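Local coordinates for ferritin like protein (Caulobacter vibrioides, PDB 3HL1) that is of unknown function but belongs to the ferritin-like family and probably binds metal ions within its helical bundle, at residues 25-30 with 75-80; 32-37 with 42-47; 90-95 with 121-126; 102-107 with 112-117. All coordinates share one frame; numbering follows the deposited sequence.

Contact 1 (25-30 with 75-80)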
loop_
_atom_site.group_PDB
_atom_site.type_symbol
_atom_site.label_atom_id
_atom_site.label_comp_id
_atom_site.label_asym_id
_atom_site.label_seq_id
_atom_site.Cartn_x
_atom_site.Cartn_y
_atom_site.Cartn_z
ATOM N N THR A 25 0.102 3.370 -1.400
ATOM C CA THR A 25 -1.217 3.569 -0.864
ATOM C C THR A 25 -1.202 4.184 0.523
ATOM O O THR A 25 -2.167 4.793 0.903
ATOM C CB THR A 25 -2.047 2.278 -0.767
ATOM O OG1 THR A 25 -1.485 1.468 0.266
ATOM C CG2 THR A 25 -2.106 1.498 -2.108
ATOM N N ILE A 26 -0.129 4.008 1.303
ATOM C CA ILE A 26 -0.132 4.417 2.697
ATOM C C ILE A 26 -0.207 5.950 2.863
ATOM O O ILE A 26 -1.135 6.444 3.527
ATOM C CB ILE A 26 1.029 3.722 3.495
ATOM C CG1 ILE A 26 0.709 2.201 3.539
ATOM C CG2 ILE A 26 1.177 4.332 4.897
ATOM C CD1 ILE A 26 1.821 1.312 3.943
ATOM N N PRO A 27 0.768 6.718 2.292
ATOM C CA PRO A 27 0.584 8.169 2.320
ATOM C C PRO A 27 -0.687 8.674 1.657
ATOM O O PRO A 27 -1.270 9.636 2.150
ATOM C CB PRO A 27 1.868 8.719 1.661
ATOM C CG PRO A 27 2.878 7.645 1.850
ATOM C CD PRO A 27 2.070 6.369 1.679
ATOM N N TYR A 28 -1.155 8.006 0.581
ATOM C CA TYR A 28 -2.404 8.356 -0.059
ATOM C C TYR A 28 -3.587 8.279 0.925
ATOM O O TYR A 28 -4.301 9.240 1.044
ATOM C CB TYR A 28 -2.678 7.495 -1.320
ATOM C CG TYR A 28 -3.644 8.141 -2.288
ATOM C CD1 TYR A 28 -5.028 7.979 -2.127
ATOM C CD2 TYR A 28 -3.184 8.961 -3.344
ATOM C CE1 TYR A 28 -5.930 8.600 -3.001
ATOM C CE2 TYR A 28 -4.084 9.586 -4.225
ATOM C CZ TYR A 28 -5.441 9.386 -4.040
ATOM O OH TYR A 28 -6.300 10.011 -4.830
ATOM N N TYR A 29 -3.797 7.134 1.542
ATOM C CA TYR A 29 -4.856 6.892 2.472
ATOM C C TYR A 29 -4.692 7.738 3.728
ATOM O O TYR A 29 -5.666 8.189 4.286
ATOM C CB TYR A 29 -4.911 5.420 2.881
ATOM C CG TYR A 29 -5.336 4.417 1.822
ATOM C CD1 TYR A 29 -5.453 4.768 0.461
ATOM C CD2 TYR A 29 -5.393 3.057 2.147
ATOM C CE1 TYR A 29 -5.787 3.824 -0.496
ATOM C CE2 TYR A 29 -5.654 2.091 1.168
ATOM C CZ TYR A 29 -5.868 2.469 -0.138
ATOM O OH TYR A 29 -6.115 1.487 -1.110
ATOM N N LEU A 30 -3.469 7.882 4.223
ATOM C CA LEU A 30 -3.219 8.664 5.428
ATOM C C LEU A 30 -3.587 10.124 5.227
ATOM O O LEU A 30 -4.168 10.777 6.128
ATOM C CB LEU A 30 -1.747 8.574 5.869
ATOM C CG LEU A 30 -1.303 7.295 6.608
ATOM C CD1 LEU A 30 0.261 7.261 6.752
ATOM C CD2 LEU A 30 -2.077 7.119 7.965
ATOM N N SER A 75 11.583 3.616 -0.787
ATOM C CA SER A 75 11.873 5.029 -0.964
ATOM C C SER A 75 10.563 5.784 -1.040
ATOM O O SER A 75 9.511 5.190 -1.222
ATOM C CB SER A 75 12.775 5.254 -2.173
ATOM O OG SER A 75 12.293 4.632 -3.289
ATOM N N ALA A 76 10.617 7.094 -0.891
ATOM C CA ALA A 76 9.398 7.901 -0.879
ATOM C C ALA A 76 8.632 7.802 -2.220
ATOM O O ALA A 76 9.202 7.972 -3.294
ATOM C CB ALA A 76 9.726 9.379 -0.489
ATOM N N PRO A 77 7.324 7.476 -2.159
ATOM C CA PRO A 77 6.505 7.409 -3.348
ATOM C C PRO A 77 6.240 8.820 -3.897
ATOM O O PRO A 77 6.339 9.831 -3.143
ATOM C CB PRO A 77 5.209 6.773 -2.830
ATOM C CG PRO A 77 5.464 6.345 -1.456
ATOM C CD PRO A 77 6.507 7.229 -0.944
ATOM N N GLU A 78 5.801 8.859 -5.142
ATOM C CA GLU A 78 5.417 10.067 -5.813
ATOM C C GLU A 78 3.960 10.011 -6.198
ATOM O O GLU A 78 3.429 8.922 -6.491
ATOM C CB GLU A 78 6.270 10.281 -7.032
ATOM C CG GLU A 78 7.655 10.742 -6.614
ATOM C CD GLU A 78 8.529 11.113 -7.794
ATOM O OE1 GLU A 78 9.078 10.213 -8.424
ATOM O OE2 GLU A 78 8.661 12.314 -8.072
ATOM N N TYR A 79 3.370 11.205 -6.244
ATOM C CA TYR A 79 1.924 11.406 -6.383
ATOM C C TYR A 79 1.695 12.427 -7.436
ATOM O O TYR A 79 1.527 13.643 -7.135
ATOM C CB TYR A 79 1.339 11.781 -5.031
ATOM C CG TYR A 79 1.529 10.685 -4.046
ATOM C CD1 TYR A 79 0.739 9.565 -4.059
ATOM C CD2 TYR A 79 2.523 10.769 -3.072
ATOM C CE1 TYR A 79 0.940 8.543 -3.144
ATOM C CE2 TYR A 79 2.767 9.740 -2.177
ATOM C CZ TYR A 79 1.974 8.618 -2.228
ATOM O OH TYR A 79 2.139 7.580 -1.363
ATOM N N VAL A 80 1.647 11.948 -8.689
ATOM C CA VAL A 80 1.658 12.851 -9.832
ATOM C C VAL A 80 0.703 12.351 -10.876
ATOM O O VAL A 80 0.701 11.162 -11.179
ATOM C CB VAL A 80 3.079 12.975 -10.456
ATOM C CG1 VAL A 80 3.083 13.862 -11.776
ATOM C CG2 VAL A 80 4.114 13.531 -9.454
#
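Y79 lays its hydroxyl end against P27 and the flank of its ring against Y28, and these two meetings make up most of the contact between helix residues 25-30 and the extended chain 75-80. Across the pair these are van der Waals contacts. The hydroxyl O of Y79 sits 3.2 Å from P27 CB, with the proline ring and the tyrosine crossing at about a right angle. P27 CG also meets CG of P77 at 4.4 Å, and F273 of helix 261-283 touches both prolines.

Among the aromatics, Y79 CD1 approaches the edge of the Y28 ring, near its plane, with Y28 CD2 as its neighbour at 4.0 Å. Y28 has CG anti to the backbone N (chi1 -158°), a setting that turns the edge of its ring toward Y79, the two side chains crossing at a slant. The ring of W24, one turn earlier on the helix, meets both tyrosines.

The polar ends are settled outside the pair. Y79 OH bonds to the carbonyl O of W24, in the turn before P27; the helix is kinked there because the proline N has no hydrogen to bond back. Y28 OH goes to the carbonyl O of S104, while T25, whose CB points away from 75-80, bonds through OG1 to E54. Helix 8-35 thus meets helix 42-67 through T25 and E54, while 75-80 returns across its P27-Y28 side, consistent with a ferritin-like helical bundle.

Contact 2 (32-37 with 42-47)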
loop_
_atom_site.group_PDB
_atom_site.type_symbol
_atom_site.label_atom_id
_atom_site.label_comp_id
_atom_site.label_asym_id
_atom_site.label_seq_id
_atom_site.Cartn_x
_atom_site.Cartn_y
_atom_site.Cartn_z
ATOM N N VAL A 32 -5.811 11.352 3.076
ATOM C CA VAL A 32 -7.305 11.392 3.153
ATOM C C VAL A 32 -7.784 11.276 4.578
ATOM O O VAL A 32 -8.612 12.068 5.005
ATOM C CB VAL A 32 -7.950 10.292 2.274
ATOM C CG1 VAL A 32 -9.487 10.196 2.471
ATOM C CG2 VAL A 32 -7.518 10.545 0.824
ATOM N N LEU A 33 -7.283 10.292 5.312
ATOM C CA LEU A 33 -7.701 10.072 6.697
ATOM C C LEU A 33 -7.640 11.329 7.536
ATOM O O LEU A 33 -8.605 11.754 8.126
ATOM C CB LEU A 33 -6.816 9.005 7.366
ATOM C CG LEU A 33 -7.121 8.573 8.776
ATOM C CD1 LEU A 33 -8.604 7.982 8.866
ATOM C CD2 LEU A 33 -6.015 7.630 9.347
ATOM N N TYR A 34 -6.469 11.919 7.608
ATOM C CA TYR A 34 -6.262 13.045 8.522
ATOM C C TYR A 34 -6.917 14.330 8.059
ATOM O O TYR A 34 -7.101 15.240 8.876
ATOM C CB TYR A 34 -4.766 13.241 8.816
ATOM C CG TYR A 34 -4.246 12.218 9.788
ATOM C CD1 TYR A 34 -4.651 12.230 11.112
ATOM C CD2 TYR A 34 -3.427 11.167 9.363
ATOM C CE1 TYR A 34 -4.215 11.272 12.010
ATOM C CE2 TYR A 34 -2.998 10.197 10.256
ATOM C CZ TYR A 34 -3.380 10.269 11.578
ATOM O OH TYR A 34 -2.949 9.334 12.468
ATOM N N SER A 35 -7.363 14.364 6.800
ATOM C CA SER A 35 -8.198 15.481 6.317
ATOM C C SER A 35 -9.566 15.556 6.974
ATOM O O SER A 35 -10.144 16.631 7.005
ATOM C CB SER A 35 -8.413 15.490 4.805
ATOM O OG SER A 35 -9.426 14.555 4.431
ATOM N N ILE A 36 -10.059 14.439 7.501
ATOM C CA ILE A 36 -11.360 14.352 8.068
ATOM C C ILE A 36 -11.291 14.944 9.460
ATOM O O ILE A 36 -10.588 14.439 10.313
ATOM C CB ILE A 36 -11.890 12.924 8.150
ATOM C CG1 ILE A 36 -11.867 12.315 6.734
ATOM C CG2 ILE A 36 -13.319 12.933 8.713
ATOM C CD1 ILE A 36 -12.074 10.758 6.671
ATOM N N LYS A 37 -12.040 16.015 9.677
ATOM C CA LYS A 37 -11.930 16.759 10.927
ATOM C C LYS A 37 -12.350 15.940 12.142
ATOM O O LYS A 37 -11.697 15.984 13.197
ATOM C CB LYS A 37 -12.748 18.057 10.851
ATOM C CG LYS A 37 -12.250 19.080 9.883
ATOM C CD LYS A 37 -13.079 20.393 9.984
ATOM C CE LYS A 37 -12.632 21.447 8.983
ATOM N NZ LYS A 37 -13.373 22.754 9.186
ATOM N N VAL A 42 -17.746 7.612 10.418
ATOM C CA VAL A 42 -17.599 6.284 9.826
ATOM C C VAL A 42 -16.438 6.254 8.805
ATOM O O VAL A 42 -15.678 5.299 8.809
ATOM C CB VAL A 42 -18.934 5.721 9.222
ATOM C CG1 VAL A 42 -18.662 4.512 8.331
ATOM C CG2 VAL A 42 -19.945 5.367 10.351
ATOM N N PRO A 43 -16.308 7.273 7.927
ATOM C CA PRO A 43 -15.271 7.150 6.896
ATOM C C PRO A 43 -13.887 7.212 7.500
ATOM O O PRO A 43 -12.961 6.544 7.041
ATOM C CB PRO A 43 -15.523 8.363 5.990
ATOM C CG PRO A 43 -16.928 8.799 6.318
ATOM C CD PRO A 43 -17.049 8.531 7.762
ATOM N N TYR A 44 -13.749 7.960 8.576
ATOM C CA TYR A 44 -12.466 7.993 9.284
ATOM C C TYR A 44 -12.077 6.626 9.836
ATOM O O TYR A 44 -10.977 6.166 9.615
ATOM C CB TYR A 44 -12.497 9.003 10.408
ATOM C CG TYR A 44 -11.161 9.253 11.029
ATOM C CD1 TYR A 44 -10.636 8.393 11.996
ATOM C CD2 TYR A 44 -10.458 10.398 10.725
ATOM C CE1 TYR A 44 -9.401 8.653 12.604
ATOM C CE2 TYR A 44 -9.268 10.672 11.348
ATOM C CZ TYR A 44 -8.737 9.782 12.262
ATOM O OH TYR A 44 -7.553 10.094 12.859
ATOM N N ARG A 45 -12.987 5.973 10.547
ATOM C CA ARG A 45 -12.679 4.664 11.127
ATOM C C ARG A 45 -12.517 3.568 10.048
ATOM O O ARG A 45 -11.714 2.652 10.204
ATOM C CB ARG A 45 -13.713 4.311 12.201
ATOM C CG ARG A 45 -13.482 5.109 13.540
ATOM C CD ARG A 45 -14.705 5.901 14.028
ATOM N NE ARG A 45 -15.410 5.333 15.189
ATOM C CZ ARG A 45 -15.179 5.623 16.478
ATOM N NH1 ARG A 45 -14.209 6.461 16.861
ATOM N NH2 ARG A 45 -15.921 5.041 17.418
ATOM N N LEU A 46 -13.250 3.670 8.948
ATOM C CA LEU A 46 -13.061 2.731 7.839
ATOM C C LEU A 46 -11.682 2.860 7.221
ATOM O O LEU A 46 -11.028 1.864 6.963
ATOM C CB LEU A 46 -14.115 2.901 6.743
ATOM C CG LEU A 46 -15.576 2.510 7.078
ATOM C CD1 LEU A 46 -16.476 2.762 5.821
ATOM C CD2 LEU A 46 -15.643 1.040 7.570
ATOM N N ILE A 47 -11.261 4.093 6.976
ATOM C CA ILE A 47 -9.955 4.357 6.358
ATOM C C ILE A 47 -8.755 4.013 7.254
ATOM O O ILE A 47 -7.741 3.459 6.795
ATOM C CB ILE A 47 -9.869 5.811 5.836
ATOM C CG1 ILE A 47 -10.859 5.981 4.689
ATOM C CG2 ILE A 47 -8.428 6.145 5.320
ATOM C CD1 ILE A 47 -11.063 7.472 4.207
#
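The turn of the alpha-alpha hairpin joining helix 8-35 to helix 42-67 is packed round Y44, whose ring lies under L33 and beside I36. L33 CD1 makes a CH-pi contact, 3.5 Å from the ring centroid and only 7° off the normal. The leucine gets there with CG anti to its own backbone N (chi1 -177°), which carries the branch across to the second helix. I36 CB takes the rim instead, in the ring plane and 3.9 Å from Y44 CD2, and I36 CD1 reaches on to Y44 N at 3.8 Å. At the far end of the ring, Y44 OH comes within 3.6 Å of Y34 CE1. One turn further on, the I47 and V32 side chains cross at about a right angle, I47 CD1 3.6 Å from V32 CG1, while I47 CG2 rests on L33 CB. S35 OG donates to V32 O and also pairs with L110 N. Round this hairpin, Y34 leans on helix 292-309, V32 and I47 meet M118 of helix 112-121, and I47 touches I240 of helix 233-242.

Contact 3 (90-95 with 121-126); sequences DLDTPN and IEYPEW
Y123 reaches across to D92 and P94 from the chain that leaves helix 112-121, a connection between helices of the ferritin-like bundle. Taken in order, I121 still belongs to that helix and packs on W24, T25 and Y29 of helix 8-35. E122 is where helical geometry stops; its OE2 is bonded by Y29 OH and H233 ND1, and OE1 meets an unidentified molecule, probably from the crystallisation liquor. Y123 then turns the other way. Its CG stands anti to the backbone N (chi1 -167°), sending the ring out toward 90-95, where Y123 CD2 lies 4.3 Å from D92 OD2. The phenol is joined to P94, which follows a cis peptide bond, through one water. That water lies in the plane of the ring, 2.7 Å from Y123 OH, and donates to P94 O at 2.8 Å. P124 packs against F234 of helix 233-242, and the backbone N of E125 donates to OE1 of E207.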
loop_
_atom_site.group_PDB
_atom_site.type_symbol
_atom_site.label_atom_id
_atom_site.label_comp_id
_atom_site.label_asym_id
_atom_site.label_seq_id
_atom_site.Cartn_x
_atom_site.Cartn_y
_atom_site.Cartn_z
ATOM N N ASP A 90 -6.447 0.556 -18.258
ATOM C CA ASP A 90 -6.719 0.401 -19.690
ATOM C C ASP A 90 -6.711 -1.066 -20.023
ATOM O O ASP A 90 -7.175 -1.463 -21.072
ATOM C CB ASP A 90 -5.639 1.040 -20.578
ATOM C CG ASP A 90 -5.630 2.557 -20.540
ATOM O OD1 ASP A 90 -6.631 3.182 -20.128
ATOM O OD2 ASP A 90 -4.595 3.124 -20.965
ATOM N N LEU A 91 -6.126 -1.885 -19.160
ATOM C CA LEU A 91 -6.136 -3.324 -19.387
ATOM C C LEU A 91 -7.493 -3.972 -19.089
ATOM O O LEU A 91 -7.741 -5.112 -19.463
ATOM C CB LEU A 91 -5.044 -4.016 -18.576
ATOM C CG LEU A 91 -3.596 -3.623 -18.884
ATOM C CD1 LEU A 91 -2.657 -4.234 -17.898
ATOM C CD2 LEU A 91 -3.236 -4.083 -20.309
ATOM N N ASP A 92 -8.347 -3.266 -18.369
ATOM C CA ASP A 92 -9.566 -3.843 -17.844
ATOM C C ASP A 92 -10.757 -3.490 -18.734
ATOM O O ASP A 92 -10.779 -2.446 -19.354
ATOM C CB ASP A 92 -9.829 -3.281 -16.436
ATOM C CG ASP A 92 -8.712 -3.571 -15.464
ATOM O OD1 ASP A 92 -8.059 -4.620 -15.656
ATOM O OD2 ASP A 92 -8.483 -2.759 -14.529
ATOM N N THR A 93 -11.766 -4.347 -18.720
ATOM C CA THR A 93 -12.987 -4.135 -19.502
ATOM C C THR A 93 -14.212 -4.405 -18.595
ATOM O O THR A 93 -14.351 -5.491 -18.019
ATOM C CB THR A 93 -12.964 -5.046 -20.737
ATOM O OG1 THR A 93 -12.858 -6.397 -20.297
ATOM C CG2 THR A 93 -11.722 -4.742 -21.664
ATOM N N PRO A 94 -15.030 -3.373 -18.337
ATOM C CA PRO A 94 -14.856 -1.969 -18.760
ATOM C C PRO A 94 -13.680 -1.341 -18.001
ATOM O O PRO A 94 -13.274 -1.869 -16.954
ATOM C CB PRO A 94 -16.186 -1.310 -18.360
ATOM C CG PRO A 94 -16.634 -2.087 -17.160
ATOM C CD PRO A 94 -16.204 -3.533 -17.454
ATOM N N ASN A 95 -13.095 -0.285 -18.563
ATOM C CA ASN A 95 -12.065 0.462 -17.884
ATOM C C ASN A 95 -12.753 1.075 -16.667
ATOM O O ASN A 95 -13.722 1.812 -16.813
ATOM C CB ASN A 95 -11.475 1.517 -18.798
ATOM C CG ASN A 95 -10.318 2.216 -18.197
ATOM O OD1 ASN A 95 -10.200 2.330 -16.965
ATOM N ND2 ASN A 95 -9.417 2.688 -19.059
ATOM N N ILE A 121 -7.897 1.717 -6.804
ATOM C CA ILE A 121 -6.715 0.986 -6.291
ATOM C C ILE A 121 -7.107 -0.413 -5.854
ATOM O O ILE A 121 -6.379 -1.354 -6.108
ATOM C CB ILE A 121 -6.066 1.724 -5.119
ATOM C CG1 ILE A 121 -5.317 2.953 -5.598
ATOM C CG2 ILE A 121 -5.078 0.837 -4.364
ATOM C CD1 ILE A 121 -5.213 4.011 -4.463
ATOM N N GLU A 122 -8.229 -0.522 -5.155
ATOM C CA GLU A 122 -8.691 -1.777 -4.622
ATOM C C GLU A 122 -9.664 -2.527 -5.538
ATOM O O GLU A 122 -10.305 -3.485 -5.112
ATOM C CB GLU A 122 -9.374 -1.539 -3.258
ATOM C CG GLU A 122 -8.531 -0.764 -2.206
ATOM C CD GLU A 122 -7.461 -1.613 -1.504
ATOM O OE1 GLU A 122 -7.236 -2.813 -1.871
ATOM O OE2 GLU A 122 -6.830 -1.071 -0.564
ATOM N N TYR A 123 -9.768 -2.094 -6.781
ATOM C CA TYR A 123 -10.690 -2.682 -7.747
ATOM C C TYR A 123 -10.450 -4.191 -7.864
ATOM O O TYR A 123 -9.297 -4.611 -8.107
ATOM C CB TYR A 123 -10.486 -2.048 -9.115
ATOM C CG TYR A 123 -11.571 -2.356 -10.112
ATOM C CD1 TYR A 123 -12.894 -1.953 -9.885
ATOM C CD2 TYR A 123 -11.270 -2.992 -11.312
ATOM C CE1 TYR A 123 -13.859 -2.207 -10.805
ATOM C CE2 TYR A 123 -12.251 -3.238 -12.241
ATOM C CZ TYR A 123 -13.545 -2.844 -11.958
ATOM O OH TYR A 123 -14.530 -3.037 -12.879
ATOM N N PRO A 124 -11.514 -5.011 -7.688
ATOM C CA PRO A 124 -11.346 -6.469 -7.644
ATOM C C PRO A 124 -10.980 -7.093 -8.986
ATOM O O PRO A 124 -11.494 -6.730 -10.028
ATOM C CB PRO A 124 -12.740 -6.972 -7.194
ATOM C CG PRO A 124 -13.393 -5.800 -6.585
ATOM C CD PRO A 124 -12.919 -4.652 -7.413
ATOM N N GLU A 125 -10.080 -8.043 -8.948
ATOM C CA GLU A 125 -9.610 -8.686 -10.174
ATOM C C GLU A 125 -10.749 -9.286 -10.987
ATOM O O GLU A 125 -10.702 -9.277 -12.227
ATOM C CB GLU A 125 -8.666 -9.805 -9.795
ATOM C CG GLU A 125 -7.916 -10.370 -10.959
ATOM C CD GLU A 125 -7.000 -11.545 -10.606
ATOM O OE1 GLU A 125 -6.927 -11.979 -9.412
ATOM O OE2 GLU A 125 -6.359 -12.024 -11.577
ATOM N N TRP A 126 -11.734 -9.872 -10.315
ATOM C CA TRP A 126 -12.831 -10.525 -11.053
ATOM C C TRP A 126 -13.650 -9.571 -11.943
ATOM O O TRP A 126 -14.213 -9.983 -12.965
ATOM C CB TRP A 126 -13.743 -11.333 -10.135
ATOM C CG TRP A 126 -14.586 -10.543 -9.226
ATOM C CD1 TRP A 126 -14.286 -10.173 -7.942
ATOM C CD2 TRP A 126 -15.911 -10.059 -9.482
ATOM N NE1 TRP A 126 -15.337 -9.484 -7.390
ATOM C CE2 TRP A 126 -16.346 -9.395 -8.313
ATOM C CE3 TRP A 126 -16.778 -10.122 -10.587
ATOM C CZ2 TRP A 126 -17.608 -8.789 -8.217
ATOM C CZ3 TRP A 126 -18.047 -9.514 -10.492
ATOM C CH2 TRP A 126 -18.445 -8.861 -9.314
HETATM O O HOH W 1 -13.469 -3.959 -15.158
#

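Contact 4 (102-107 with 112-117)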
loop_
_atom_site.group_PDB
_atom_site.type_symbol
_atom_site.label_atom_id
_atom_site.label_comp_id
_atom_site.label_asym_id
_atom_site.label_seq_id
_atom_site.Cartn_x
_atom_site.Cartn_y
_atom_site.Cartn_z
ATOM N N PRO A 102 -14.280 11.724 -11.360
ATOM C CA PRO A 102 -12.873 11.982 -11.503
ATOM C C PRO A 102 -11.989 11.166 -10.533
ATOM O O PRO A 102 -12.489 10.682 -9.521
ATOM C CB PRO A 102 -12.775 13.473 -11.185
ATOM C CG PRO A 102 -13.852 13.688 -10.184
ATOM C CD PRO A 102 -14.976 12.848 -10.686
ATOM N N TYR A 103 -10.713 11.062 -10.863
ATOM C CA TYR A 103 -9.728 10.371 -10.021
ATOM C C TYR A 103 -8.318 10.984 -10.236
ATOM O O TYR A 103 -8.108 11.703 -11.219
ATOM C CB TYR A 103 -9.795 8.886 -10.344
ATOM C CG TYR A 103 -8.942 8.432 -11.522
ATOM C CD1 TYR A 103 -9.370 8.523 -12.847
ATOM C CD2 TYR A 103 -7.713 7.873 -11.276
ATOM C CE1 TYR A 103 -8.544 8.082 -13.893
ATOM C CE2 TYR A 103 -6.907 7.459 -12.277
ATOM C CZ TYR A 103 -7.309 7.544 -13.571
ATOM O OH TYR A 103 -6.403 7.045 -14.480
ATOM N N SER A 104 -7.383 10.766 -9.298
ATOM C CA SER A 104 -6.066 11.390 -9.384
ATOM C C SER A 104 -5.078 10.704 -8.496
ATOM O O SER A 104 -5.456 10.300 -7.385
ATOM C CB SER A 104 -6.212 12.871 -8.975
ATOM O OG SER A 104 -4.969 13.526 -8.991
ATOM N N ALA A 105 -3.803 10.608 -8.936
ATOM C CA ALA A 105 -2.744 10.114 -8.088
ATOM C C ALA A 105 -2.209 11.219 -7.164
ATOM O O ALA A 105 -1.378 10.956 -6.304
ATOM C CB ALA A 105 -1.602 9.497 -8.907
ATOM N N GLU A 106 -2.699 12.448 -7.316
ATOM C CA GLU A 106 -2.293 13.535 -6.459
ATOM C C GLU A 106 -2.965 13.423 -5.144
ATOM O O GLU A 106 -4.127 13.035 -5.050
ATOM C CB GLU A 106 -2.625 14.886 -7.068
ATOM C CG GLU A 106 -1.945 15.129 -8.392
ATOM C CD GLU A 106 -2.317 16.519 -8.927
ATOM O OE1 GLU A 106 -2.656 17.426 -8.155
ATOM O OE2 GLU A 106 -2.273 16.697 -10.129
ATOM N N LEU A 107 -2.231 13.800 -4.110
ATOM C CA LEU A 107 -2.732 13.736 -2.753
ATOM C C LEU A 107 -3.815 14.808 -2.504
ATOM O O LEU A 107 -3.719 15.880 -3.068
ATOM C CB LEU A 107 -1.549 13.961 -1.812
ATOM C CG LEU A 107 -0.452 12.910 -1.875
ATOM C CD1 LEU A 107 0.707 13.305 -0.918
ATOM C CD2 LEU A 107 -0.929 11.514 -1.519
ATOM N N LEU A 112 -14.502 13.448 -3.654
ATOM C CA LEU A 112 -14.852 12.434 -4.663
ATOM C C LEU A 112 -13.656 11.890 -5.435
ATOM O O LEU A 112 -13.529 10.678 -5.646
ATOM C CB LEU A 112 -15.917 12.993 -5.615
ATOM C CG LEU A 112 -16.481 11.930 -6.568
ATOM C CD1 LEU A 112 -17.023 10.702 -5.798
ATOM C CD2 LEU A 112 -17.541 12.544 -7.475
ATOM N N THR A 113 -12.790 12.795 -5.862
ATOM C CA THR A 113 -11.598 12.453 -6.617
ATOM C C THR A 113 -10.724 11.418 -5.864
ATOM O O THR A 113 -10.272 10.443 -6.451
ATOM C CB THR A 113 -10.738 13.716 -6.933
ATOM O OG1 THR A 113 -11.509 14.626 -7.730
ATOM C CG2 THR A 113 -9.471 13.338 -7.767
ATOM N N ARG A 114 -10.505 11.649 -4.573
ATOM C CA ARG A 114 -9.711 10.737 -3.730
ATOM C C ARG A 114 -10.453 9.430 -3.425
ATOM O O ARG A 114 -9.860 8.379 -3.485
ATOM C CB ARG A 114 -9.264 11.413 -2.435
ATOM C CG ARG A 114 -7.829 11.942 -2.407
ATOM C CD ARG A 114 -7.398 12.689 -3.692
ATOM N NE ARG A 114 -8.062 13.969 -3.882
ATOM C CZ ARG A 114 -7.607 14.903 -4.703
ATOM N NH1 ARG A 114 -6.482 14.762 -5.372
ATOM N NH2 ARG A 114 -8.289 15.980 -4.893
ATOM N N VAL A 115 -11.733 9.492 -3.092
ATOM C CA VAL A 115 -12.488 8.267 -2.821
ATOM C C VAL A 115 -12.608 7.424 -4.079
ATOM O O VAL A 115 -12.394 6.217 -4.035
ATOM C CB VAL A 115 -13.853 8.581 -2.200
ATOM C CG1 VAL A 115 -14.709 7.298 -2.173
ATOM C CG2 VAL A 115 -13.562 9.123 -0.773
ATOM N N ASN A 116 -12.843 8.054 -5.235
ATOM C CA ASN A 116 -12.817 7.300 -6.498
ATOM C C ASN A 116 -11.494 6.544 -6.751
ATOM O O ASN A 116 -11.516 5.344 -7.154
ATOM C CB ASN A 116 -13.099 8.207 -7.720
ATOM C CG ASN A 116 -14.567 8.514 -7.898
ATOM O OD1 ASN A 116 -15.445 7.770 -7.427
ATOM N ND2 ASN A 116 -14.851 9.634 -8.564
ATOM N N THR A 117 -10.381 7.246 -6.553
ATOM C CA THR A 117 -9.026 6.677 -6.659
ATOM C C THR A 117 -8.824 5.487 -5.710
ATOM O O THR A 117 -8.251 4.491 -6.101
ATOM C CB THR A 117 -7.977 7.750 -6.416
ATOM O OG1 THR A 117 -8.272 8.884 -7.240
ATOM C CG2 THR A 117 -6.545 7.206 -6.724
HETATM O O HOH W 2 -5.849 16.870 -7.350
#
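N116 turns its amide edge-on to P102, so that the carbonyl O of P102 lies almost in the amide plane. The bond from N116 ND2 to P102 O is 2.8 Å long with an angle of 160° at the hydrogen, and the donor sits slightly tilted from the carbonyl plane. The same oxygen receives a CA-H contact from T113. The P102 ring itself stands crosswise to T113, its CG 3.5 Å from T113 OG1.

T117 works as a relay. Its OG1 accepts from S104 N at 2.9 Å and donates to T113 O at 2.7 Å, so that T113 O is gripped by both T117 N and T117 OG1, from opposite faces of its plane. P102 to S104 run against the first turns of helix 112-121 in the ferritin-like bundle; an ST turn follows, E106 N donating to S104 OG at 3.0 Å, as the chain draws off.

T113 CG2 touches S104 CB at 3.5 Å and one face of the R114 guanidinium, over whose centre it lies. The R114 chain folds at chi2 (44°) and chi3 to curl back toward the loop. There R114 NH1 donates to E106 O at 2.9 Å, the oxygen near the guanidinium plane while the nitrogen stands well above the carbonyl plane. A water links R114 NH1 to E106 OE1, weakly on the glutamate side, and R114 NH2 forms a salt bridge with D111.

In the fold
From the N terminus, helix 8-35 enters contact 1 and then, a turn later, contact 2. Contact 2 closes first, on the start of helix 42-67, so its short hairpin loop lies within the longer one that contact 1 shuts at 75-80. The chain next opens contact 3 at 90-95; contact 4 forms and closes before 121-126 completes it, so it too is an inner loop. No two loops cross. Helix 112-121 bears contact 4 at its start and runs into contact 3 at its end. Helix 8-35 is the common partner, touching contacts 3 and 4 from contact 1, and contact 4 from contact 2 through V32.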